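Local coordinates for surface layer protein (Geobacillus stearothermophilus, PDB 4UJ7) that probably self-assembles with copies of itself into the crystalline layer that coats the bacterial cell; this piece is domains 5 and 6, the latter binding calcium, at residues E16-D21 with I89-G94; V51-D56 with Y75-N80; V140-A145 with G151-D156; T198-V201 with V206-G209. All coordinates share one frame; numbering follows the deposited sequence.

Interaction 1 of 4, residues E16-D21 with I89-G94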
loop_
_atom_site.group_PDB
_atom_site.type_symbol
_atom_site.label_atom_id
_atom_site.label_comp_id
_atom_site.label_asym_id
_atom_site.label_seq_id
_atom_site.Cartn_x
_atom_site.Cartn_y
_atom_site.Cartn_z
ATOM N N GLU A 16 14.818 1.219 17.932
ATOM C CA GLU A 16 16.112 0.826 17.362
ATOM C C GLU A 16 16.217 1.043 15.840
ATOM O O GLU A 16 17.246 1.513 15.346
ATOM C CB GLU A 16 16.385 -0.641 17.710
ATOM C CG GLU A 16 17.747 -1.166 17.251
ATOM C CD GLU A 16 18.849 -0.938 18.269
ATOM O OE1 GLU A 16 18.567 -0.394 19.356
ATOM O OE2 GLU A 16 20.009 -1.323 17.987
ATOM N N THR A 17 15.157 0.692 15.102
ATOM C CA THR A 17 15.180 0.657 13.637
ATOM C C THR A 17 13.860 1.281 13.147
ATOM O O THR A 17 12.785 0.894 13.636
ATOM C CB THR A 17 15.281 -0.810 13.126
ATOM O OG1 THR A 17 16.485 -1.420 13.632
ATOM C CG2 THR A 17 15.297 -0.901 11.591
ATOM N N ILE A 18 13.957 2.227 12.209
ATOM C CA ILE A 18 12.793 2.651 11.407
ATOM C C ILE A 18 12.819 1.794 10.153
ATOM O O ILE A 18 13.433 2.182 9.154
ATOM C CB ILE A 18 12.814 4.151 11.045
ATOM C CG1 ILE A 18 12.930 4.982 12.321
ATOM C CG2 ILE A 18 11.552 4.574 10.260
ATOM C CD1 ILE A 18 13.144 6.464 12.076
ATOM N N ALA A 19 12.169 0.634 10.209
ATOM C CA ALA A 19 12.161 -0.278 9.077
ATOM C C ALA A 19 11.300 0.261 7.923
ATOM O O ALA A 19 10.289 0.927 8.156
ATOM C CB ALA A 19 11.687 -1.662 9.507
ATOM N N VAL A 20 11.754 0.009 6.699
ATOM C CA VAL A 20 11.054 0.456 5.509
ATOM C C VAL A 20 11.026 -0.657 4.467
ATOM O O VAL A 20 11.969 -1.448 4.376
ATOM C CB VAL A 20 11.645 1.777 4.956
ATOM C CG1 VAL A 20 13.083 1.618 4.456
ATOM C CG2 VAL A 20 10.735 2.381 3.913
ATOM N N ASP A 21 9.935 -0.725 3.706
ATOM C CA ASP A 21 9.795 -1.764 2.684
ATOM C C ASP A 21 10.180 -1.327 1.267
ATOM O O ASP A 21 9.828 -1.988 0.269
ATOM C CB ASP A 21 8.413 -2.428 2.768
ATOM C CG ASP A 21 7.302 -1.580 2.192
ATOM O OD1 ASP A 21 7.525 -0.400 1.904
ATOM O OD2 ASP A 21 6.186 -2.100 2.038
ATOM N N ILE A 89 13.619 11.489 0.963
ATOM C CA ILE A 89 12.647 11.608 2.057
ATOM C C ILE A 89 13.371 11.254 3.359
ATOM O O ILE A 89 13.937 10.154 3.501
ATOM C CB ILE A 89 11.415 10.654 1.937
ATOM C CG1 ILE A 89 10.619 10.814 0.628
ATOM C CG2 ILE A 89 10.471 10.817 3.140
ATOM C CD1 ILE A 89 10.319 12.248 0.214
ATOM N N THR A 90 13.360 12.178 4.309
ATOM C CA THR A 90 13.914 11.910 5.625
ATOM C C THR A 90 12.779 11.549 6.569
ATOM O O THR A 90 11.815 12.311 6.729
ATOM C CB THR A 90 14.728 13.114 6.168
ATOM O OG1 THR A 90 15.820 13.394 5.283
ATOM C CG2 THR A 90 15.257 12.826 7.571
ATOM N N ILE A 91 12.867 10.371 7.181
ATOM C CA ILE A 91 11.889 9.916 8.158
ATOM C C ILE A 91 12.598 9.928 9.504
ATOM O O ILE A 91 13.635 9.276 9.657
ATOM C CB ILE A 91 11.408 8.498 7.784
ATOM C CG1 ILE A 91 10.795 8.511 6.380
ATOM C CG2 ILE A 91 10.442 7.993 8.810
ATOM C CD1 ILE A 91 10.915 7.183 5.674
ATOM N N LYS A 92 12.059 10.670 10.471
ATOM C CA LYS A 92 12.718 10.847 11.771
ATOM C C LYS A 92 11.780 10.537 12.926
ATOM O O LYS A 92 10.582 10.911 12.911
ATOM C CB LYS A 92 13.249 12.282 11.918
ATOM C CG LYS A 92 14.372 12.483 12.935
ATOM C CD LYS A 92 15.089 13.823 12.703
ATOM C CE LYS A 92 16.000 13.795 11.474
ATOM N NZ LYS A 92 16.409 15.112 10.875
ATOM N N SER A 93 12.322 9.876 13.938
ATOM C CA SER A 93 11.639 9.668 15.208
ATOM C C SER A 93 12.666 9.712 16.335
ATOM O O SER A 93 13.550 8.862 16.387
ATOM C CB SER A 93 10.920 8.328 15.215
ATOM O OG SER A 93 10.127 8.230 16.378
ATOM N N GLY A 94 12.563 10.704 17.220
ATOM C CA GLY A 94 13.564 10.885 18.257
ATOM C C GLY A 94 14.934 11.044 17.635
ATOM O O GLY A 94 15.108 11.865 16.749
#

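Interaction 2 of 4, residues V51-D56 with Y75-N80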
loop_
_atom_site.group_PDB
_atom_site.type_symbol
_atom_site.label_atom_id
_atom_site.label_comp_id
_atom_site.label_asym_id
_atom_site.label_seq_id
_atom_site.Cartn_x
_atom_site.Cartn_y
_atom_site.Cartn_z
ATOM N N VAL A 51 6.276 9.819 14.043
ATOM C CA VAL A 51 7.240 10.040 12.961
ATOM C C VAL A 51 7.008 11.347 12.208
ATOM O O VAL A 51 5.861 11.792 12.014
ATOM C CB VAL A 51 7.283 8.882 11.917
ATOM C CG1 VAL A 51 7.738 7.574 12.550
ATOM C CG2 VAL A 51 5.951 8.709 11.197
ATOM N N ASN A 52 8.113 11.957 11.787
ATOM C CA ASN A 52 8.115 13.046 10.827
ATOM C C ASN A 52 8.650 12.587 9.507
ATOM O O ASN A 52 9.583 11.775 9.449
ATOM C CB ASN A 52 9.008 14.170 11.312
ATOM C CG ASN A 52 8.357 14.960 12.373
ATOM O OD1 ASN A 52 7.452 15.786 12.082
ATOM N ND2 ASN A 52 8.751 14.702 13.615
ATOM N N VAL A 53 8.052 13.085 8.439
ATOM C CA VAL A 53 8.522 12.849 7.081
ATOM C C VAL A 53 8.701 14.194 6.399
ATOM O O VAL A 53 7.811 15.065 6.457
ATOM C CB VAL A 53 7.591 11.929 6.230
ATOM C CG1 VAL A 53 7.545 10.534 6.839
ATOM C CG2 VAL A 53 6.190 12.534 6.066
ATOM N N THR A 54 9.856 14.353 5.771
ATOM C CA THR A 54 10.202 15.586 5.074
ATOM C C THR A 54 10.930 15.270 3.780
ATOM O O THR A 54 11.779 14.371 3.724
ATOM C CB THR A 54 11.124 16.506 5.911
ATOM O OG1 THR A 54 12.291 15.787 6.325
ATOM C CG2 THR A 54 10.402 17.075 7.125
ATOM N N SER A 55 10.580 16.007 2.736
ATOM C CA SER A 55 11.295 15.949 1.471
ATOM C C SER A 55 12.361 17.019 1.512
ATOM O O SER A 55 12.101 18.156 1.921
ATOM C CB SER A 55 10.365 16.228 0.304
ATOM O OG SER A 55 11.126 16.377 -0.876
ATOM N N ASP A 56 13.542 16.676 1.040
ATOM C CA ASP A 56 14.629 17.610 1.118
ATOM C C ASP A 56 14.692 18.521 -0.122
ATOM O O ASP A 56 15.567 19.381 -0.216
ATOM C CB ASP A 56 15.907 16.851 1.480
ATOM C CG ASP A 56 15.757 16.098 2.818
ATOM O OD1 ASP A 56 15.638 16.764 3.869
ATOM O OD2 ASP A 56 15.726 14.847 2.832
ATOM N N TYR A 75 3.202 2.842 9.613
ATOM C CA TYR A 75 2.670 3.976 8.849
ATOM C C TYR A 75 2.893 3.774 7.361
ATOM O O TYR A 75 3.853 3.105 6.934
ATOM C CB TYR A 75 3.400 5.267 9.228
ATOM C CG TYR A 75 3.261 5.657 10.680
ATOM C CD1 TYR A 75 2.148 6.381 11.131
ATOM C CD2 TYR A 75 4.266 5.316 11.614
ATOM C CE1 TYR A 75 2.020 6.725 12.473
ATOM C CE2 TYR A 75 4.132 5.650 12.964
ATOM C CZ TYR A 75 3.021 6.379 13.377
ATOM O OH TYR A 75 2.900 6.718 14.695
ATOM N N THR A 76 2.027 4.381 6.554
ATOM C CA THR A 76 2.219 4.454 5.118
ATOM C C THR A 76 2.687 5.840 4.728
ATOM O O THR A 76 2.064 6.837 5.136
ATOM C CB THR A 76 0.924 4.110 4.372
ATOM O OG1 THR A 76 0.619 2.735 4.622
ATOM C CG2 THR A 76 1.102 4.298 2.877
ATOM N N VAL A 77 3.781 5.908 3.995
ATOM C CA VAL A 77 4.326 7.180 3.486
ATOM C C VAL A 77 3.935 7.308 2.020
ATOM O O VAL A 77 4.086 6.363 1.229
ATOM C CB VAL A 77 5.865 7.238 3.642
ATOM C CG1 VAL A 77 6.428 8.498 2.996
ATOM C CG2 VAL A 77 6.270 7.129 5.103
ATOM N N THR A 78 3.420 8.480 1.643
ATOM C CA THR A 78 3.057 8.771 0.246
ATOM C C THR A 78 3.983 9.817 -0.333
ATOM O O THR A 78 4.191 10.866 0.279
ATOM C CB THR A 78 1.598 9.266 0.151
ATOM O OG1 THR A 78 0.742 8.205 0.570
ATOM C CG2 THR A 78 1.244 9.672 -1.287
ATOM N N VAL A 79 4.552 9.534 -1.506
ATOM C CA VAL A 79 5.438 10.458 -2.204
ATOM C C VAL A 79 4.783 10.916 -3.510
ATOM O O VAL A 79 4.344 10.100 -4.319
ATOM C CB VAL A 79 6.836 9.818 -2.484
ATOM C CG1 VAL A 79 7.739 10.762 -3.280
ATOM C CG2 VAL A 79 7.501 9.339 -1.190
ATOM N N ASN A 80 4.705 12.238 -3.705
ATOM C CA ASN A 80 4.120 12.835 -4.901
ATOM C C ASN A 80 5.212 13.377 -5.806
ATOM O O ASN A 80 6.007 14.227 -5.383
ATOM C CB ASN A 80 3.165 13.966 -4.483
ATOM C CG ASN A 80 2.115 13.502 -3.474
ATOM O OD1 ASN A 80 1.227 12.716 -3.812
ATOM N ND2 ASN A 80 2.207 13.992 -2.228
#

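Interaction 3 of 4, residues V140-A145 with G151-D156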
loop_
_atom_site.group_PDB
_atom_site.type_symbol
_atom_site.label_atom_id
_atom_site.label_comp_id
_atom_site.label_asym_id
_atom_site.label_seq_id
_atom_site.Cartn_x
_atom_site.Cartn_y
_atom_site.Cartn_z
ATOM N N VAL A 140 -3.858 -0.860 -8.498
ATOM C CA VAL A 140 -3.117 -1.463 -9.599
ATOM C C VAL A 140 -2.335 -0.364 -10.318
ATOM O O VAL A 140 -2.924 0.616 -10.764
ATOM C CB VAL A 140 -4.032 -2.229 -10.584
ATOM C CG1 VAL A 140 -3.199 -2.919 -11.660
ATOM C CG2 VAL A 140 -4.860 -3.283 -9.847
ATOM N N TYR A 141 -1.008 -0.527 -10.381
ATOM C CA TYR A 141 -0.125 0.434 -11.057
ATOM C C TYR A 141 0.395 -0.061 -12.391
ATOM O O TYR A 141 0.684 -1.250 -12.564
ATOM C CB TYR A 141 1.087 0.761 -10.183
ATOM C CG TYR A 141 0.744 1.384 -8.853
ATOM C CD1 TYR A 141 0.323 2.703 -8.773
ATOM C CD2 TYR A 141 0.828 0.642 -7.683
ATOM C CE1 TYR A 141 -0.002 3.279 -7.553
ATOM C CE2 TYR A 141 0.506 1.199 -6.463
ATOM C CZ TYR A 141 0.095 2.513 -6.409
ATOM O OH TYR A 141 -0.201 3.073 -5.192
ATOM N N ALA A 142 0.535 0.879 -13.320
ATOM C CA ALA A 142 1.324 0.663 -14.529
ATOM C C ALA A 142 2.791 1.083 -14.286
ATOM O O ALA A 142 3.063 2.142 -13.705
ATOM C CB ALA A 142 0.716 1.415 -15.696
ATOM N N VAL A 143 3.724 0.253 -14.747
ATOM C CA VAL A 143 5.146 0.400 -14.443
ATOM C C VAL A 143 5.961 0.354 -15.738
ATOM O O VAL A 143 5.762 -0.549 -16.545
ATOM C CB VAL A 143 5.590 -0.729 -13.475
ATOM C CG1 VAL A 143 7.070 -0.646 -13.161
ATOM C CG2 VAL A 143 4.780 -0.659 -12.186
ATOM N N ASP A 144 6.875 1.310 -15.932
ATOM C CA ASP A 144 7.708 1.283 -17.145
ATOM C C ASP A 144 8.855 0.279 -17.019
ATOM O O ASP A 144 9.006 -0.377 -15.988
ATOM C CB ASP A 144 8.173 2.693 -17.559
ATOM C CG ASP A 144 9.245 3.272 -16.643
ATOM O OD1 ASP A 144 9.903 2.540 -15.866
ATOM O OD2 ASP A 144 9.439 4.499 -16.695
ATOM N N ALA A 145 9.660 0.150 -18.075
ATOM C CA ALA A 145 10.697 -0.886 -18.130
ATOM C C ALA A 145 11.748 -0.747 -17.036
ATOM O O ALA A 145 12.360 -1.746 -16.643
ATOM C CB ALA A 145 11.357 -0.908 -19.508
ATOM N N GLY A 151 1.535 5.119 -13.990
ATOM C CA GLY A 151 0.094 5.372 -13.910
ATOM C C GLY A 151 -0.558 4.546 -12.821
ATOM O O GLY A 151 -0.082 3.461 -12.498
ATOM N N ASP A 152 -1.632 5.082 -12.242
ATOM C CA ASP A 152 -2.499 4.333 -11.346
ATOM C C ASP A 152 -3.753 3.975 -12.140
ATOM O O ASP A 152 -4.563 4.839 -12.465
ATOM C CB ASP A 152 -2.819 5.184 -10.104
ATOM C CG ASP A 152 -3.752 4.492 -9.125
ATOM O OD1 ASP A 152 -4.451 3.551 -9.523
ATOM O OD2 ASP A 152 -3.807 4.925 -7.958
ATOM N N ILE A 153 -3.893 2.691 -12.470
ATOM C CA ILE A 153 -4.939 2.211 -13.360
ATOM C C ILE A 153 -6.047 1.481 -12.613
ATOM O O ILE A 153 -6.847 0.757 -13.216
ATOM C CB ILE A 153 -4.383 1.319 -14.523
ATOM C CG1 ILE A 153 -3.723 0.027 -14.016
ATOM C CG2 ILE A 153 -3.429 2.128 -15.412
ATOM C CD1 ILE A 153 -3.523 -1.017 -15.103
ATOM N N THR A 154 -6.127 1.706 -11.304
ATOM C CA THR A 154 -7.132 1.033 -10.463
ATOM C C THR A 154 -8.553 1.202 -10.970
ATOM O O THR A 154 -9.346 0.262 -10.898
ATOM C CB THR A 154 -7.040 1.493 -8.991
ATOM O OG1 THR A 154 -5.676 1.423 -8.568
ATOM C CG2 THR A 154 -7.867 0.583 -8.084
ATOM N N ASN A 155 -8.875 2.390 -11.476
ATOM C CA ASN A 155 -10.208 2.648 -11.988
ATOM C C ASN A 155 -10.504 1.947 -13.322
ATOM O O ASN A 155 -11.666 1.760 -13.682
ATOM C CB ASN A 155 -10.448 4.147 -12.118
ATOM C CG ASN A 155 -11.923 4.487 -12.250
ATOM O OD1 ASN A 155 -12.782 3.872 -11.610
ATOM N ND2 ASN A 155 -12.223 5.455 -13.096
ATOM N N ASP A 156 -9.452 1.550 -14.030
ATOM C CA ASP A 156 -9.585 0.969 -15.374
ATOM C C ASP A 156 -9.777 -0.541 -15.356
ATOM O O ASP A 156 -10.254 -1.133 -16.335
ATOM C CB ASP A 156 -8.343 1.288 -16.212
ATOM C CG ASP A 156 -8.089 2.779 -16.360
ATOM O OD1 ASP A 156 -9.057 3.555 -16.476
ATOM O OD2 ASP A 156 -6.904 3.164 -16.380
#

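Interaction 4 of 4, residues T198-V201 with V206-G209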
loop_
_atom_site.group_PDB
_atom_site.type_symbol
_atom_site.label_atom_id
_atom_site.label_comp_id
_atom_site.label_asym_id
_atom_site.label_seq_id
_atom_site.Cartn_x
_atom_site.Cartn_y
_atom_site.Cartn_z
ATOM N N THR A 198 -8.739 -16.164 -4.124
ATOM C CA THR A 198 -8.027 -15.625 -5.278
ATOM C C THR A 198 -8.857 -14.565 -6.002
ATOM O O THR A 198 -9.978 -14.839 -6.448
ATOM C CB THR A 198 -7.624 -16.762 -6.252
ATOM O OG1 THR A 198 -6.786 -17.676 -5.548
ATOM C CG2 THR A 198 -6.847 -16.212 -7.446
ATOM N N LEU A 199 -8.312 -13.355 -6.121
ATOM C CA LEU A 199 -8.925 -12.323 -6.952
ATOM C C LEU A 199 -8.204 -12.179 -8.269
ATOM O O LEU A 199 -6.985 -12.143 -8.309
ATOM C CB LEU A 199 -8.938 -10.973 -6.229
ATOM C CG LEU A 199 -9.548 -10.977 -4.830
ATOM C CD1 LEU A 199 -9.500 -9.581 -4.210
ATOM C CD2 LEU A 199 -10.986 -11.497 -4.865
ATOM N N THR A 200 -8.974 -12.068 -9.345
ATOM C CA THR A 200 -8.418 -11.926 -10.695
ATOM C C THR A 200 -8.565 -10.493 -11.166
ATOM O O THR A 200 -9.655 -9.910 -11.080
ATOM C CB THR A 200 -9.084 -12.918 -11.677
ATOM O OG1 THR A 200 -8.905 -14.244 -11.167
ATOM C CG2 THR A 200 -8.455 -12.836 -13.066
ATOM N N VAL A 201 -7.465 -9.928 -11.671
ATOM C CA VAL A 201 -7.448 -8.547 -12.122
ATOM C C VAL A 201 -7.401 -8.513 -13.652
ATOM O O VAL A 201 -6.475 -9.063 -14.254
ATOM C CB VAL A 201 -6.191 -7.826 -11.576
ATOM C CG1 VAL A 201 -6.185 -6.368 -11.989
ATOM C CG2 VAL A 201 -6.099 -7.957 -10.059
ATOM N N VAL A 206 -8.405 -8.702 -20.924
ATOM C CA VAL A 206 -7.021 -9.152 -20.718
ATOM C C VAL A 206 -6.742 -9.379 -19.224
ATOM O O VAL A 206 -6.964 -8.478 -18.415
ATOM C CB VAL A 206 -6.012 -8.133 -21.308
ATOM C CG1 VAL A 206 -4.578 -8.564 -21.051
ATOM C CG2 VAL A 206 -6.248 -7.934 -22.808
ATOM N N THR A 207 -6.272 -10.572 -18.856
ATOM C CA THR A 207 -5.903 -10.838 -17.452
ATOM C C THR A 207 -4.519 -10.266 -17.141
ATOM O O THR A 207 -3.539 -10.591 -17.819
ATOM C CB THR A 207 -5.949 -12.340 -17.104
ATOM O OG1 THR A 207 -7.267 -12.855 -17.339
ATOM C CG2 THR A 207 -5.559 -12.591 -15.616
ATOM N N LEU A 208 -4.455 -9.405 -16.120
ATOM C CA LEU A 208 -3.200 -8.784 -15.683
ATOM C C LEU A 208 -2.488 -9.592 -14.597
ATOM O O LEU A 208 -1.262 -9.611 -14.533
ATOM C CB LEU A 208 -3.425 -7.342 -15.205
ATOM C CG LEU A 208 -4.070 -6.320 -16.146
ATOM C CD1 LEU A 208 -4.043 -4.938 -15.497
ATOM C CD2 LEU A 208 -3.408 -6.282 -17.527
ATOM N N GLY A 209 -3.256 -10.268 -13.751
ATOM C CA GLY A 209 -2.667 -11.100 -12.699
ATOM C C GLY A 209 -3.705 -11.496 -11.677
ATOM O O GLY A 209 -4.887 -11.284 -11.899
#

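Interaction 1 of 4, residues E16-D21 with I89-G94
Ile18 packs against Ile91 in an apolar contact between the two sheets of a beta sandwich, with no hydrogen bond across it. Strand 15-20 is an edge strand of one sheet and strand 85-93 an inner strand of the other; over the short segments their axes come within 8.8 Å and run at 144°, a spacing that side chains must fill. Ile18 does most of the reaching. Its CG2 branch, placed anti to the backbone N by a chi1 of -56°, meets the corresponding branch of Ile91, with Ile18 CG2 and Ile91 CG2 3.9 Å apart, and the two side chains lie at a slant to one another. The longer arm of Ile18 stretches over the opposite backbone, bringing its CD1 to 3.7 Å from Ile91 O and 4.0 Å from Ser93 N. Val37 and Val98 also touch Ile18, while Phe35 and Val100 pack on Ile91, so the pair belongs to the core of this Ig-like (BIG2) domain. Ser93 points its CB toward Ile18 but turns its hydroxyl to Asn50 O. The contact between the sheets therefore rests on dispersion and hydrophobic burial, without directional bonds to fix its register.

Interaction 2 of 4, residues V51-D56 with Y75-N80
Val51, in the conformer described here, one of two, lays its CG2 methyl over one face of the Tyr75 ring, 4.0 Å from the centroid and 17° off the ring normal, in a CH-pi contact. The methyl sits somewhat toward the rim: its nearest ring atom is Tyr75 CD2, 3.8 Å from Val51 CG2. A chi1 of -63° puts CG2 of Val51 between its own backbone N and carbonyl carbon and leaves CG1 beside the N; CG2 thus lies over the face, while Val51 CG1 only borders the rim, 4.1 Å from Tyr75 CE2. Two residues further along each segment, Val53 CG1 meets Val77 CG2 at 4.0 Å, methyl against methyl. Around this first shell, Leu39 touches Val51, Val65 packs on both Val53 and Tyr75, and Phe35 and Val63 touch Val77. The phenol is held from its far end: Tyr75 OH is hydrogen-bonded to Gly49 O and Gln72 N. Strand 52-55 is the edge of one sheet of the Ig-like sandwich, bonded through its backbone to strand 85-93, whereas strand 74-81 lies inside the facing sheet. The chemistry thus divides along the tyrosine: its hydroxyl bonds to the backbone of Gly49 and Gln72, which should limit how far the ring can shift, while its apolar face meets a valine that may itself move between two positions.

Interaction 3 of 4, residues V140-A145 with G151-D156
Thr154 OG1 is gripped from two sides of the hydrogen-bond network: across the contact it accepts from Val140 N, 2.9 Å away in a nearly straight bond of 165°, and it donates to Asp152 OD1 over 2.6 Å, on the syn side of the carboxylate. The backbone N of Thr154 bonds to the same Asp152 OD1 and closes an Asx turn. A chain of hydrogen bonds thus runs from the backbone of Val140 through the threonine hydroxyl to the carboxylate. Next to it, Ile153 N donates to Val140 O at 2.9 Å, so both backbone polar atoms of Val140 are engaged where strand 149-152 gives way to a turn. The regular pairing lies on the Gly151 side: Ala142 N donates to Gly151 O at 2.8 Å, and the return bond from Gly151 N to Ala142 O is weak. Tyr141 and Asp152 form the neighbouring non-hydrogen-bonded pair, with Gly151 O in the plane of the ring at its edge. Apolar packing accompanies these bonds, Val140 CG1 meeting Ile153 CG1 at 3.8 Å. The whole belongs to the beta hairpin of strands 135-144 and 149-152 in the second Ig-like domain. The other carboxylate oxygen, Asp152 OD2, forms a salt bridge with Lys139, and with OD1 taking two donors this environment would be expected to favour the ionised acid.

Interaction 4 of 4, residues T198-V201 with V206-G209
A chi1 near -60° in both Thr200 and Thr207 turns the CG2 methyl of each anti to its own backbone N, and these two methyls meet across the hairpin, Thr200 CG2 to Thr207 CG2 at 3.9 Å. The two side chains approach at a slant, and the same Thr207 methyl, CG2, also lies 3.9 Å from Val201 O. That carbonyl is the polar centre of the contact. Leu208 N donates to Val201 O over 2.8 Å, lying in the carbonyl plane, while Gly209 N adds a second, weak bond to the same oxygen. In the other direction Val201 N reaches Gly209 O at 2.9 Å, and the bond is nearly straight at 172°. Two consecutive residues, Leu208 and Gly209, therefore face the single residue Val201, which is a classic beta bulge in the antiparallel hairpin of strands 195-203 and 206-216. These strands are the central pair of a four-stranded mixed sheet in the second domain. The bulge lies a few residues from the turn, and the short segments there run at 127° to each other, well short of antiparallel. On the buried side, Val201 packs on Ile115, Val157 and Ile159, and Leu208 touches Tyr113 and Val157. Leu208 CB also approaches the valine, 4.3 Å from Val201 CG1. Earlier in strand 195-203, the side chain of Leu199 lies about 8 Å from a bound calcium ion, probably the one held by Glu197.

How the interactions relate
From the N terminus, the chain leaves strand 15-20 and returns 68 residues later at 89-94, where interaction 1 closes a long loop. Interaction 2 falls wholly within that loop, and both join the facing sheets of the first Ig-like domain. They meet where strand 85-93 pairs with strand 52-55, through Thr90 with Thr54 and Ile91 with Val53. The chain then enters the second domain, where interactions 3 and 4 close two short hairpins in series. These touch through Ile153 with Leu208 and Val140 with Val201, bringing sheets of that domain together. None of the four contacts bridges the two domains; interactions 2 and 3 remain about 8 Å apart at their nearest atoms.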